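Local coordinates for protein halohydrin epoxidase A (Corynebacterium sp., PDB 4Z9F) that probably converts vicinal halohydrins into epoxides with release of hydrogen halide, on a Rossmann-type fold related to the short-chain dehydrogenases and reductases, at residues 27-32 against 50-55. The protein carries 1 engineered substitution. Sequence-based numbering, arbitrary orientation.
Sequences TVVCHD and GTVALA
Leu54, Cys30 and Val52 bury the most surface where strand 27-30 pairs in parallel with the short edge strand 52-53. Three backbone hydrogen bonds join them. Val52 gives its N-H to Val28 O (N to O 3.1 Å), from above the carbonyl plane, and takes a shorter one on its own O from Cys30 N, 2.7 Å away. Cys30 in turn accepts from Leu54, whose N lies 2.8 Å from Cys30 O in a nearly straight bond, 170° at the hydrogen. Both latter donors sit almost on the carbonyl axis.

Val29 and Val52 are a bridged pair, side by side on one face of the sheet, Val29 CG2 4.2 Å from Val52 CB. Leu54 crosses the Val29 side chain at about a right angle: Val29 CG1, anti to its backbone N, presses on the branch point Leu54 CG at 3.4 Å and meets both methyls, a tight fit. On the face carrying Cys30 and Ala53, Cys30 SG reaches Thr51 CB at 4.2 Å, while Thr51 OG1 bonds back to Asn48 O. Water bridges the pairing at each end, from Thr27 OG1 to Gly50 O and from Asp32 N to Leu54 O.

This is the right-handed beta-alpha-beta crossover of a Rossmann-type fold, with helix 38-47 linking the strands. Phe44 of that helix and Val18 of helix 14-23 cover Cys30 and Thr51; on the face of Val29, Ile3 and Leu5 of strand 3-6, the next strand inward, touch Val29 and Leu54 respectively.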
loop_
_atom_site.group_PDB
_atom_site.type_symbol
_atom_site.label_atom_id
_atom_site.label_comp_id
_atom_site.label_asym_id
_atom_site.label_seq_id
_atom_site.Cartn_x
_atom_site.Cartn_y
_atom_site.Cartn_z
ATOM N N THR C 27 11.060 24.426 24.542
ATOM C CA THR C 27 12.511 24.487 24.541
ATOM C C THR C 27 12.996 23.358 23.644
ATOM O O THR C 27 12.705 22.184 23.901
ATOM C CB THR C 27 13.067 24.355 25.959
ATOM O OG1 THR C 27 12.545 25.419 26.757
ATOM C CG2 THR C 27 14.586 24.430 25.953
ATOM N N VAL C 28 13.707 23.707 22.582
ATOM C CA VAL C 28 14.147 22.728 21.602
ATOM C C VAL C 28 15.613 22.412 21.858
ATOM O O VAL C 28 16.494 23.240 21.597
ATOM C CB VAL C 28 13.917 23.221 20.171
ATOM C CG1 VAL C 28 14.287 22.121 19.194
ATOM C CG2 VAL C 28 12.451 23.657 19.998
ATOM N N VAL C 29 15.871 21.206 22.357
ATOM C CA VAL C 29 17.223 20.685 22.527
ATOM C C VAL C 29 17.655 20.015 21.223
ATOM O O VAL C 29 16.949 19.144 20.703
ATOM C CB VAL C 29 17.269 19.690 23.699
ATOM C CG1 VAL C 29 18.646 19.134 23.860
ATOM C CG2 VAL C 29 16.788 20.353 24.974
ATOM N N CYS C 30 18.824 20.401 20.705
ATOM C CA CYS C 30 19.214 20.100 19.332
ATOM C C CYS C 30 20.505 19.299 19.261
ATOM O O CYS C 30 21.476 19.601 19.962
ATOM C CB CYS C 30 19.385 21.397 18.529
ATOM S SG CYS C 30 17.872 22.331 18.377
ATOM N N HIS C 31 20.512 18.290 18.389
ATOM C CA HIS C 31 21.702 17.536 18.042
ATOM C C HIS C 31 22.121 17.905 16.626
ATOM O O HIS C 31 21.280 18.210 15.775
ATOM C CB HIS C 31 21.455 16.024 18.156
ATOM C CG HIS C 31 22.288 15.186 17.232
ATOM N ND1 HIS C 31 21.950 14.967 15.912
ATOM C CD2 HIS C 31 23.427 14.483 17.448
ATOM C CE1 HIS C 31 22.853 14.182 15.353
ATOM N NE2 HIS C 31 23.761 13.872 16.264
ATOM N N ASP C 32 23.431 17.895 16.392
ATOM C CA ASP C 32 23.974 18.070 15.051
ATOM C C ASP C 32 25.420 17.603 15.065
ATOM O O ASP C 32 26.096 17.673 16.097
ATOM C CB ASP C 32 23.863 19.524 14.580
ATOM C CG ASP C 32 24.114 19.676 13.082
ATOM O OD1 ASP C 32 25.192 20.187 12.701
ATOM O OD2 ASP C 32 23.232 19.274 12.282
ATOM N N GLY C 50 16.426 30.320 22.659
ATOM C CA GLY C 50 15.602 29.310 23.276
ATOM C C GLY C 50 16.193 27.915 23.203
ATOM O O GLY C 50 15.981 27.116 24.121
ATOM N N THR C 51 16.942 27.616 22.146
ATOM C CA THR C 51 17.408 26.257 21.929
ATOM C C THR C 51 18.625 25.935 22.794
ATOM O O THR C 51 19.317 26.817 23.312
ATOM C CB THR C 51 17.769 26.029 20.462
ATOM O OG1 THR C 51 18.965 26.757 20.149
ATOM C CG2 THR C 51 16.626 26.482 19.537
ATOM N N VAL C 52 18.872 24.638 22.945
ATOM C CA VAL C 52 20.068 24.106 23.580
ATOM C C VAL C 52 20.778 23.233 22.554
ATOM O O VAL C 52 20.144 22.386 21.912
ATOM C CB VAL C 52 19.724 23.294 24.843
ATOM C CG1 VAL C 52 20.926 22.479 25.302
ATOM C CG2 VAL C 52 19.219 24.200 25.949
ATOM N N ALA C 53 22.078 23.450 22.386
ATOM C CA ALA C 53 22.894 22.650 21.483
ATOM C C ALA C 53 23.626 21.584 22.286
ATOM O O ALA C 53 24.467 21.909 23.130
ATOM C CB ALA C 53 23.891 23.520 20.716
ATOM N N LEU C 54 23.306 20.319 22.018
ATOM C CA LEU C 54 23.963 19.197 22.672
ATOM C C LEU C 54 25.329 18.933 22.064
ATOM O O LEU C 54 25.521 19.068 20.853
ATOM C CB LEU C 54 23.132 17.923 22.535
ATOM C CG LEU C 54 21.758 17.888 23.167
ATOM C CD1 LEU C 54 21.101 16.544 22.856
ATOM C CD2 LEU C 54 21.887 18.115 24.669
ATOM N N ALA C 55 26.270 18.507 22.906
ATOM C CA ALA C 55 27.544 18.041 22.390
ATOM C C ALA C 55 27.494 16.578 21.969
ATOM O O ALA C 55 28.276 16.171 21.103
ATOM C CB ALA C 55 28.642 18.241 23.438
HETATM O O HOH W 1 13.409 28.130 25.636
HETATM O O HOH W 2 24.933 17.023 18.961
#